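Local coordinates for protein CghA (Chaetomium globosum, PDB 6KBC) that belongs to a two-domain, largely beta-stranded protein family of the calycin clan and holds the ligand WK1 in a pocket, at residues D39-S42 with P43-E47; D136-A139 with D140-T144; E176-P179 with G180-W183; L231-W235 with G236-T240. All coordinates share one frame; numbering follows the deposited sequence.

Contact 1 (D39-S42 with P43-E47); sequences DKLS and PTAVE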
loop_
_atom_site.group_PDB
_atom_site.type_symbol
_atom_site.label_atom_id
_atom_site.label_comp_id
_atom_site.label_asym_id
_atom_site.label_seq_id
_atom_site.Cartn_x
_atom_site.Cartn_y
_atom_site.Cartn_z
ATOM N N ASP A 39 5.096 -21.175 9.702
ATOM C CA ASP A 39 6.043 -22.268 9.508
ATOM C C ASP A 39 6.155 -22.712 8.054
ATOM O O ASP A 39 7.267 -22.805 7.522
ATOM C CB ASP A 39 5.656 -23.455 10.398
ATOM C CG ASP A 39 5.867 -23.159 11.873
ATOM O OD1 ASP A 39 7.011 -22.827 12.258
ATOM O OD2 ASP A 39 4.883 -23.212 12.641
ATOM N N LYS A 40 5.032 -23.001 7.405
ATOM C CA LYS A 40 4.998 -23.335 5.991
ATOM C C LYS A 40 4.140 -22.295 5.281
ATOM O O LYS A 40 3.154 -21.806 5.839
ATOM C CB LYS A 40 4.415 -24.739 5.756
ATOM C CG LYS A 40 5.367 -25.912 6.029
ATOM C CD LYS A 40 6.661 -25.892 5.224
ATOM C CE LYS A 40 7.402 -27.220 5.394
ATOM N NZ LYS A 40 8.871 -27.028 5.595
ATOM N N LEU A 41 4.511 -21.950 4.055
ATOM C CA LEU A 41 3.783 -20.939 3.299
ATOM C C LEU A 41 2.828 -21.629 2.332
ATOM O O LEU A 41 3.256 -22.430 1.493
ATOM C CB LEU A 41 4.736 -20.003 2.554
ATOM C CG LEU A 41 4.062 -18.889 1.736
ATOM C CD1 LEU A 41 3.378 -17.854 2.633
ATOM C CD2 LEU A 41 5.070 -18.221 0.815
ATOM N N SER A 42 1.542 -21.319 2.460
ATOM C CA SER A 42 0.553 -21.838 1.528
ATOM C C SER A 42 0.930 -21.458 0.099
ATOM O O SER A 42 1.385 -20.336 -0.150
ATOM C CB SER A 42 -0.838 -21.299 1.859
ATOM O OG SER A 42 -1.728 -21.514 0.774
ATOM N N PRO A 43 0.758 -22.366 -0.865
ATOM C CA PRO A 43 1.134 -22.046 -2.250
ATOM C C PRO A 43 0.206 -21.045 -2.925
ATOM O O PRO A 43 0.502 -20.628 -4.049
ATOM C CB PRO A 43 1.078 -23.410 -2.951
ATOM C CG PRO A 43 0.082 -24.188 -2.160
ATOM C CD PRO A 43 0.245 -23.738 -0.728
ATOM N N THR A 44 -0.902 -20.656 -2.297
ATOM C CA THR A 44 -1.773 -19.627 -2.857
ATOM C C THR A 44 -1.847 -18.396 -1.968
ATOM O O THR A 44 -2.689 -17.521 -2.209
ATOM C CB THR A 44 -3.192 -20.154 -3.079
ATOM O OG1 THR A 44 -3.753 -20.528 -1.816
ATOM C CG2 THR A 44 -3.176 -21.357 -4.016
ATOM N N ALA A 45 -1.019 -18.319 -0.934
ATOM C CA ALA A 45 -1.079 -17.194 -0.018
ATOM C C ALA A 45 -0.062 -16.132 -0.413
ATOM O O ALA A 45 0.925 -16.395 -1.106
ATOM C CB ALA A 45 -0.833 -17.639 1.423
ATOM N N VAL A 46 -0.328 -14.911 0.027
ATOM C CA VAL A 46 0.613 -13.811 -0.127
ATOM C C VAL A 46 0.548 -12.964 1.128
ATOM O O VAL A 46 -0.540 -12.650 1.621
ATOM C CB VAL A 46 0.342 -12.981 -1.397
ATOM C CG1 VAL A 46 -1.027 -12.333 -1.344
ATOM C CG2 VAL A 46 1.413 -11.903 -1.543
ATOM N N GLU A 47 1.714 -12.655 1.681
ATOM C CA GLU A 47 1.837 -11.744 2.801
ATOM C C GLU A 47 2.656 -10.550 2.342
ATOM O O GLU A 47 3.625 -10.704 1.590
ATOM C CB GLU A 47 2.495 -12.427 4.003
ATOM C CG GLU A 47 1.710 -13.638 4.472
ATOM C CD GLU A 47 1.821 -13.876 5.960
ATOM O OE1 GLU A 47 2.369 -14.924 6.351
ATOM O OE2 GLU A 47 1.327 -13.039 6.734
#
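With chi1 at 165°, Ser-42 turns OG away from its own backbone N and beside its carbonyl carbon, which is where the amide of Thr-44 can meet it. The resulting bond from Thr-44 N to Ser-42 OG is rather long at 3.3 Å but close to straight, 166° at the hydrogen, and it fits an ST turn. The same residue supplies a second acceptor: Ala-45 N reaches Ser-42 O at 3.2 Å, closing a type I beta turn whose corner is Pro-43 and Thr-44. The methyl of Ala-45 faces Ser-42, CB to CB 3.7 Å, while Leu-41 brings CD1 to within 4.4 Å of Ala-45 CB, a loose apolar touch. Pro-43 sets its CD 3.3 Å from Ser-42 OG. The OG1 of Thr-44 is bonded to Pro-232 O in the loop that follows strand 223-231; Trp-37 packs on Ser-42 and Ala-45. Ser-42 thus accepts from the amides of both Thr-44 and Ala-45, which implies that the turn leading into strand 46-54 is closed by one polar residue, whereas the carbon contacts made by the Ala-45 methyl are slight.

Contact 2 (D136-A139 with D140-T144); sequences DVAA and DLSTT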
loop_
_atom_site.group_PDB
_atom_site.type_symbol
_atom_site.label_atom_id
_atom_site.label_comp_id
_atom_site.label_asym_id
_atom_site.label_seq_id
_atom_site.Cartn_x
_atom_site.Cartn_y
_atom_site.Cartn_z
ATOM N N ASP A 136 12.090 -3.041 10.591
ATOM C CA ASP A 136 12.023 -3.121 12.035
ATOM C C ASP A 136 10.891 -2.220 12.493
ATOM O O ASP A 136 10.834 -1.051 12.104
ATOM C CB ASP A 136 13.360 -2.674 12.647
ATOM C CG ASP A 136 13.595 -3.245 14.018
ATOM O OD1 ASP A 136 13.962 -4.443 14.108
ATOM O OD2 ASP A 136 13.451 -2.480 14.999
ATOM N N VAL A 137 9.985 -2.747 13.305
ATOM C CA VAL A 137 8.855 -1.969 13.791
ATOM C C VAL A 137 8.793 -2.077 15.304
ATOM O O VAL A 137 8.820 -3.186 15.849
ATOM C CB VAL A 137 7.526 -2.432 13.172
ATOM C CG1 VAL A 137 6.419 -1.544 13.648
ATOM C CG2 VAL A 137 7.612 -2.417 11.641
ATOM N N ALA A 138 8.686 -0.928 15.973
ATOM C CA ALA A 138 8.547 -0.894 17.421
ATOM C C ALA A 138 7.311 -1.671 17.859
ATOM O O ALA A 138 6.324 -1.778 17.124
ATOM C CB ALA A 138 8.457 0.547 17.913
ATOM N N ALA A 139 7.378 -2.230 19.071
ATOM C CA ALA A 139 6.233 -2.951 19.618
ATOM C C ALA A 139 5.020 -2.046 19.779
ATOM O O ALA A 139 3.883 -2.501 19.614
ATOM C CB ALA A 139 6.592 -3.584 20.970
ATOM N N ASP A 140 5.220 -0.778 20.131
ATOM C CA ASP A 140 4.085 0.131 20.215
ATOM C C ASP A 140 3.759 0.815 18.888
ATOM O O ASP A 140 2.977 1.770 18.888
ATOM C CB ASP A 140 4.290 1.192 21.297
ATOM C CG ASP A 140 5.467 2.111 21.020
ATOM O OD1 ASP A 140 6.075 2.014 19.926
ATOM O OD2 ASP A 140 5.735 2.983 21.883
ATOM N N LEU A 141 4.343 0.350 17.783
ATOM C CA LEU A 141 4.101 0.877 16.435
ATOM C C LEU A 141 4.475 2.353 16.318
ATOM O O LEU A 141 3.951 3.077 15.456
ATOM C CB LEU A 141 2.641 0.670 16.020
ATOM C CG LEU A 141 2.151 -0.782 15.987
ATOM C CD1 LEU A 141 0.680 -0.844 15.602
ATOM C CD2 LEU A 141 2.991 -1.644 15.065
ATOM N N SER A 142 5.375 2.831 17.175
ATOM C CA SER A 142 5.676 4.253 17.151
ATOM C C SER A 142 6.685 4.598 16.072
ATOM O O SER A 142 6.734 5.748 15.629
ATOM C CB SER A 142 6.197 4.694 18.523
ATOM O OG SER A 142 7.387 3.984 18.799
ATOM N N THR A 143 7.498 3.634 15.644
ATOM C CA THR A 143 8.587 3.902 14.719
ATOM C C THR A 143 8.826 2.671 13.868
ATOM O O THR A 143 8.513 1.545 14.265
ATOM C CB THR A 143 9.914 4.248 15.435
ATOM O OG1 THR A 143 10.456 3.048 15.993
ATOM C CG2 THR A 143 9.724 5.274 16.545
ATOM N N THR A 144 9.403 2.900 12.689
ATOM C CA THR A 144 9.889 1.837 11.834
ATOM C C THR A 144 11.271 2.205 11.339
ATOM O O THR A 144 11.639 3.378 11.281
ATOM C CB THR A 144 9.012 1.579 10.587
ATOM O OG1 THR A 144 9.272 2.592 9.609
ATOM C CG2 THR A 144 7.565 1.595 10.926
#
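Val-137 meets both Leu-141 and Thr-144 on the densely packed side of this hairpin end. Its two methyl groups divide the work: CG1 lies 3.7 Å from Leu-141 CD2, the two side chains passing at a slant, and CG2 sits 4.1 Å from Thr-144 CG2, with those side chains alongside each other and pointing the same way. The pairing is set by the backbone, where Val-137 and Thr-144 form an antiparallel non-hydrogen-bonded pair with CA atoms 4.4 Å apart. One step on, Ala-138 N donates to Thr-143 O at 3.0 Å and 171°, and Leu-141 N returns to Ala-138 O at 3.0 Å to close a type I beta turn; Leu-141 itself adopts a left-handed backbone conformation.

The other side is looser and more polar. Asp-140, exposed to solvent, has chi1 of 63°, which holds CG between the backbone N and the carbonyl carbon, from where OD1 can meet Ser-142. There OD1 accepts twice: from Ser-142 OG at 2.6 Å, met on the syn side, and from Ser-142 N at 3.0 Å, which comes from above the carboxylate plane, 46° out of it. The second bond defines an Asx turn, and the two bonds probably limit rotation of the carboxylate. Ala-138 CB rests beside this group, 3.4 Å from Asp-140 OD1.

The hairpin of strands 132-137 and 143-150 is flanked by strands 113-119 and 154-162, while Phe-51 of strand 46-54 packs on both Val-137 and Thr-144, and Leu-33 from a loop touches Val-137 and Leu-141.

Contact 3 (E176-P179 with G180-W183); sequences EVAP and GAYW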
loop_
_atom_site.group_PDB
_atom_site.type_symbol
_atom_site.label_atom_id
_atom_site.label_comp_id
_atom_site.label_asym_id
_atom_site.label_seq_id
_atom_site.Cartn_x
_atom_site.Cartn_y
_atom_site.Cartn_z
ATOM N N GLU A 176 -10.412 -6.380 6.826
ATOM C CA GLU A 176 -10.636 -6.886 5.489
ATOM C C GLU A 176 -10.503 -5.769 4.466
ATOM O O GLU A 176 -10.892 -4.627 4.720
ATOM C CB GLU A 176 -12.032 -7.501 5.403
ATOM C CG GLU A 176 -12.138 -8.849 6.096
ATOM C CD GLU A 176 -13.477 -9.526 5.843
ATOM O OE1 GLU A 176 -14.501 -8.811 5.737
ATOM O OE2 GLU A 176 -13.490 -10.769 5.737
ATOM N N VAL A 177 -9.957 -6.116 3.308
ATOM C CA VAL A 177 -10.110 -5.323 2.090
ATOM C C VAL A 177 -11.053 -6.006 1.106
ATOM O O VAL A 177 -11.443 -5.388 0.103
ATOM C CB VAL A 177 -8.741 -5.057 1.428
ATOM C CG1 VAL A 177 -8.134 -6.358 0.937
ATOM C CG2 VAL A 177 -8.828 -4.005 0.317
ATOM N N ALA A 178 -11.398 -7.263 1.362
ATOM C CA ALA A 178 -12.426 -8.044 0.681
ATOM C C ALA A 178 -12.705 -9.251 1.568
ATOM O O ALA A 178 -11.957 -9.500 2.531
ATOM C CB ALA A 178 -11.976 -8.474 -0.729
ATOM N N PRO A 179 -13.794 -10.005 1.312
ATOM C CA PRO A 179 -14.054 -11.185 2.159
ATOM C C PRO A 179 -12.849 -12.109 2.268
ATOM O O PRO A 179 -12.327 -12.593 1.256
ATOM C CB PRO A 179 -15.239 -11.875 1.459
ATOM C CG PRO A 179 -15.954 -10.757 0.759
ATOM C CD PRO A 179 -14.863 -9.799 0.309
ATOM N N GLY A 180 -12.369 -12.318 3.495
ATOM C CA GLY A 180 -11.241 -13.204 3.731
ATOM C C GLY A 180 -9.917 -12.731 3.177
ATOM O O GLY A 180 -8.980 -13.533 3.066
ATOM N N ALA A 181 -9.814 -11.456 2.807
ATOM C CA ALA A 181 -8.579 -10.858 2.318
ATOM C C ALA A 181 -8.327 -9.588 3.119
ATOM O O ALA A 181 -9.254 -8.808 3.358
ATOM C CB ALA A 181 -8.677 -10.555 0.815
ATOM N N TYR A 182 -7.085 -9.385 3.556
ATOM C CA TYR A 182 -6.794 -8.360 4.550
ATOM C C TYR A 182 -5.766 -7.380 4.023
ATOM O O TYR A 182 -4.756 -7.780 3.436
ATOM C CB TYR A 182 -6.329 -8.972 5.868
ATOM C CG TYR A 182 -7.281 -10.036 6.314
ATOM C CD1 TYR A 182 -8.402 -9.713 7.069
ATOM C CD2 TYR A 182 -7.096 -11.352 5.932
ATOM C CE1 TYR A 182 -9.299 -10.688 7.449
ATOM C CE2 TYR A 182 -7.989 -12.333 6.307
ATOM C CZ TYR A 182 -9.082 -11.999 7.063
ATOM O OH TYR A 182 -9.965 -12.985 7.430
ATOM N N TRP A 183 -6.075 -6.102 4.191
ATOM C CA TRP A 183 -5.143 -5.016 3.937
ATOM C C TRP A 183 -5.566 -3.877 4.843
ATOM O O TRP A 183 -6.698 -3.398 4.758
ATOM C CB TRP A 183 -5.147 -4.580 2.471
ATOM C CG TRP A 183 -4.163 -3.494 2.204
ATOM C CD1 TRP A 183 -4.187 -2.219 2.703
ATOM C CD2 TRP A 183 -2.996 -3.582 1.390
ATOM N NE1 TRP A 183 -3.107 -1.513 2.240
ATOM C CE2 TRP A 183 -2.362 -2.324 1.430
ATOM C CE3 TRP A 183 -2.435 -4.595 0.613
ATOM C CZ2 TRP A 183 -1.183 -2.064 0.744
ATOM C CZ3 TRP A 183 -1.272 -4.336 -0.066
ATOM C CH2 TRP A 183 -0.648 -3.081 0.011
#
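Glu-176 OE2 accepts the amide of Gly-180 at 2.9 Å in a nearly straight bond, 173° at the hydrogen, the N-H approaching from above the carboxylate plane, 50° out of it. A chi1 of -74° and an extended chain beyond CG carry the carboxylate to this point. On the way CG passes Tyr-182 CE1 at 3.6 Å, obliquely to the ring. Next to it, Ala-181 O takes two amides: Val-177 N at 2.8 Å and, weakly, Ala-178 N at 3.3 Å. Two consecutive residues therefore face one, which is a classic beta bulge. Ala-181 N answers Ala-178 O at 2.9 Å and closes a type II turn, with Gly-180 at its third position, where phi is positive. At the bulge, Val-177 CB packs alongside Trp-183 CB at 3.8 Å, the two side chains pointing the same way. Met-257 and Leu-259 of strand 252-261 cover Val-177, and Thr-270 and Asn-272 bind the carbonyls of Val-177 and Glu-176, so this corner is tied to the second sheet system. The Tyr-182 ring stacks with Trp-230 of strand 223-231. Trp-183, a residue of the WK1 pocket, touches the ligand, and its NE1 is hydrogen-bonded to Asp-227 OD2.

Contact 4 (L231-W235 with G236-T240); sequences LPMVW and GKEAT. With WK1 ((2S)-3-[(2S,4E)-4-[[(1R,2S,4aR,6S,8R,8aS)-2-[(E)-but-2-en-2-yl]-6,8-dimethyl-1,2,4a,5,6,7,8,8a-octahydronaphthalen-1-yl]-oxidanyl-methylidene]-3,5-bis(oxidanylidene)pyrrolidin-2-yl]-2-methyl-2-oxidanyl-propanoic acid), chain B.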
loop_
_atom_site.group_PDB
_atom_site.type_symbol
_atom_site.label_atom_id
_atom_site.label_comp_id
_atom_site.label_asym_id
_atom_site.label_seq_id
_atom_site.Cartn_x
_atom_site.Cartn_y
_atom_site.Cartn_z
ATOM N N LEU A 231 -3.403 -12.625 2.277
ATOM C CA LEU A 231 -4.487 -13.272 1.546
ATOM C C LEU A 231 -4.138 -14.746 1.412
ATOM O O LEU A 231 -2.990 -15.072 1.078
ATOM C CB LEU A 231 -4.655 -12.691 0.138
ATOM C CG LEU A 231 -5.314 -11.347 -0.041
ATOM C CD1 LEU A 231 -4.263 -10.252 0.147
ATOM C CD2 LEU A 231 -5.902 -11.315 -1.447
ATOM N N PRO A 232 -5.092 -15.650 1.630
ATOM C CA PRO A 232 -4.835 -17.079 1.402
ATOM C C PRO A 232 -5.116 -17.541 -0.018
ATOM O O PRO A 232 -4.984 -18.734 -0.297
ATOM C CB PRO A 232 -5.806 -17.746 2.383
ATOM C CG PRO A 232 -6.962 -16.814 2.427
ATOM C CD PRO A 232 -6.393 -15.417 2.278
ATOM N N MET A 233 -5.523 -16.601 -0.873
ATOM C CA MET A 233 -5.839 -16.887 -2.290
ATOM C C MET A 233 -5.061 -15.939 -3.199
ATOM O O MET A 233 -4.682 -14.875 -2.754
ATOM C CB MET A 233 -7.339 -16.769 -2.564
ATOM C CG MET A 233 -7.853 -15.352 -2.694
ATOM S SD MET A 233 -7.982 -14.445 -1.170
ATOM C CE MET A 233 -9.426 -15.142 -0.398
ATOM N N VAL A 234 -4.804 -16.345 -4.426
ATOM C CA VAL A 234 -4.034 -15.465 -5.298
ATOM C C VAL A 234 -4.997 -14.352 -5.696
ATOM O O VAL A 234 -6.123 -14.613 -6.136
ATOM C CB VAL A 234 -3.448 -16.184 -6.526
ATOM C CG1 VAL A 234 -2.504 -17.295 -6.121
ATOM C CG2 VAL A 234 -4.481 -16.596 -7.514
ATOM N N TRP A 235 -4.597 -13.109 -5.461
ATOM C CA TRP A 235 -5.576 -12.034 -5.555
ATOM C C TRP A 235 -5.874 -11.681 -7.004
ATOM O O TRP A 235 -6.981 -11.225 -7.316
ATOM C CB TRP A 235 -5.082 -10.832 -4.755
ATOM C CG TRP A 235 -4.031 -10.026 -5.406
ATOM C CD1 TRP A 235 -2.674 -10.224 -5.357
ATOM C CD2 TRP A 235 -4.241 -8.851 -6.184
ATOM N NE1 TRP A 235 -2.031 -9.245 -6.086
ATOM C CE2 TRP A 235 -2.973 -8.389 -6.599
ATOM C CE3 TRP A 235 -5.382 -8.143 -6.573
ATOM C CZ2 TRP A 235 -2.820 -7.246 -7.380
ATOM C CZ3 TRP A 235 -5.227 -7.011 -7.348
ATOM C CH2 TRP A 235 -3.959 -6.576 -7.746
ATOM N N GLY A 236 -4.922 -11.928 -7.899
ATOM C CA GLY A 236 -5.131 -11.635 -9.302
ATOM C C GLY A 236 -6.309 -12.371 -9.903
ATOM O O GLY A 236 -6.971 -11.854 -10.808
ATOM N N LYS A 237 -6.597 -13.573 -9.407
ATOM C CA LYS A 237 -7.731 -14.331 -9.918
ATOM C C LYS A 237 -9.052 -13.837 -9.354
ATOM O O LYS A 237 -10.108 -14.295 -9.799
ATOM C CB LYS A 237 -7.578 -15.823 -9.600
ATOM C CG LYS A 237 -6.469 -16.535 -10.372
ATOM C CD LYS A 237 -6.314 -17.969 -9.849
ATOM C CE LYS A 237 -5.266 -18.757 -10.615
ATOM N NZ LYS A 237 -5.481 -20.226 -10.470
ATOM N N GLU A 238 -9.020 -12.919 -8.392
ATOM C CA GLU A 238 -10.234 -12.448 -7.760
ATOM C C GLU A 238 -10.611 -11.015 -8.136
ATOM O O GLU A 238 -11.752 -10.616 -7.882
ATOM C CB GLU A 238 -10.091 -12.551 -6.237
ATOM C CG GLU A 238 -10.092 -13.988 -5.731
ATOM C CD GLU A 238 -11.489 -14.566 -5.658
ATOM O OE1 GLU A 238 -12.165 -14.347 -4.628
ATOM O OE2 GLU A 238 -11.918 -15.222 -6.638
ATOM N N ALA A 239 -9.704 -10.233 -8.730
ATOM C CA ALA A 239 -9.925 -8.807 -8.932
ATOM C C ALA A 239 -9.752 -8.420 -10.395
ATOM O O ALA A 239 -8.988 -9.045 -11.138
ATOM C CB ALA A 239 -8.957 -7.964 -8.071
ATOM N N THR A 240 -10.460 -7.359 -10.801
ATOM C CA THR A 240 -10.187 -6.691 -12.073
ATOM C C THR A 240 -9.560 -5.320 -11.882
ATOM O O THR A 240 -9.079 -4.730 -12.857
ATOM C CB THR A 240 -11.465 -6.530 -12.915
ATOM O OG1 THR A 240 -12.510 -5.958 -12.116
ATOM C CG2 THR A 240 -11.928 -7.897 -13.449
HETATM O O WK1 B . 6.789 -4.803 -9.211
HETATM C C17 WK1 B . 6.534 -3.832 -8.546
HETATM O O1 WK1 B . 7.379 -3.060 -8.188
HETATM C C19 WK1 B . 5.143 -3.547 -8.151
HETATM O O2 WK1 B . 4.233 -4.419 -8.730
HETATM C C18 WK1 B . 4.769 -2.184 -8.646
HETATM C C20 WK1 B . 5.156 -3.725 -6.658
HETATM C C22 WK1 B . 3.966 -3.116 -6.038
HETATM N N WK1 B . 3.911 -3.042 -4.590
HETATM C C21 WK1 B . 2.713 -3.434 -4.170
HETATM O O5 WK1 B . 2.382 -3.441 -2.900
HETATM C C23 WK1 B . 2.674 -3.676 -6.367
HETATM O O4 WK1 B . 2.244 -3.954 -7.581
HETATM C C24 WK1 B . 1.819 -3.880 -5.249
HETATM C C16 WK1 B . 0.453 -4.391 -5.259
HETATM O O3 WK1 B . -0.061 -4.684 -6.391
HETATM C C9 WK1 B . -0.341 -4.430 -4.022
HETATM C C8 WK1 B . -0.878 -2.971 -3.992
HETATM C C12 WK1 B . 0.038 -1.838 -4.406
HETATM C C13 WK1 B . 0.728 -1.129 -3.541
HETATM C C90 WK1 B . 1.628 -0.025 -3.982
HETATM C C14 WK1 B . 0.183 -1.492 -5.845
HETATM C C7 WK1 B . -2.106 -2.811 -4.836
HETATM C C6 WK1 B . -3.112 -3.623 -4.646
HETATM C C3 WK1 B . -2.857 -4.832 -3.803
HETATM C C4 WK1 B . -1.484 -5.435 -4.018
HETATM C C5 WK1 B . -1.266 -6.441 -2.905
HETATM C C11 WK1 B . -0.011 -7.218 -3.153
HETATM C C2 WK1 B . -3.940 -5.879 -3.788
HETATM C C1 WK1 B . -3.723 -6.646 -2.522
HETATM C C10 WK1 B . -4.808 -7.610 -2.171
HETATM C C WK1 B . -2.428 -7.385 -2.667
#
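The loop joining strand 223-231 to strand 239-249 forms part of the wall of the WK1 pocket, where the indole of Trp-235 has the ligand over one face and Gly-236 N over the other. C2 of WK1 lies 3.7 Å above the ring plane and over its centre; over the opposite face the nearest atom of the loop is Gly-236 N, 3.3 Å from Trp-235 CG. A saturated ring carbon in the position of C2 is consistent with a CH-pi contact. Ala-239 CB comes to the ring edge instead, 3.9 Å from Trp-235 CE3. A chi1 of 77° puts the indole above its own following peptide, which explains the closeness of Gly-236 N. The loop itself is held by Glu-238 N, which donates to Trp-235 O at 2.9 Å and 155°.

Leu-231, at the end of its strand, also faces the ligand, with CD1 3.6 Å from the C10 methyl of WK1. Away from the ligand, Val-234 CG2 presses on Lys-237 CD at 3.3 Å, tighter than ordinary van der Waals contact. Met-233 CG and Glu-238 CG meet at 4.0 Å, their side chains crossing at about a right angle. The carboxylate of Glu-238 makes a salt bridge with Lys-265.

Elsewhere on the ligand, polar groups bond to Ser-65, Asn-82, His-94, Lys-352 and Asn-364. Leu-231 and Trp-235, meeting WK1 through carbon, add apolar wall to a pocket lined from both calycin-type domains.

Overall arrangement
Contact 1 is the most buried of the four, contact 4 lies near the surface although Trp-235 reaches WK1, and contacts 2 and 3 fall between. Contacts 1, 3 and 4 cluster: Val-46 N bonds to Leu-231 O at 2.9 Å, and Ala-181 CB packs on Leu-231 CG at 3.6 Å, so the end of strand 223-231 lies between strands 46-54 and 181-200. Contact 2 stands apart, its centre about 23 Å from that of contact 3 and farther from the others. Their chemistry differs: serine or carboxylate acceptors take turn amides in contacts 1 to 3, whereas contact 4 relies more on aromatic and aliphatic packing, partly against WK1. Contacts 3 and 4 each supply residues of the ligand pocket.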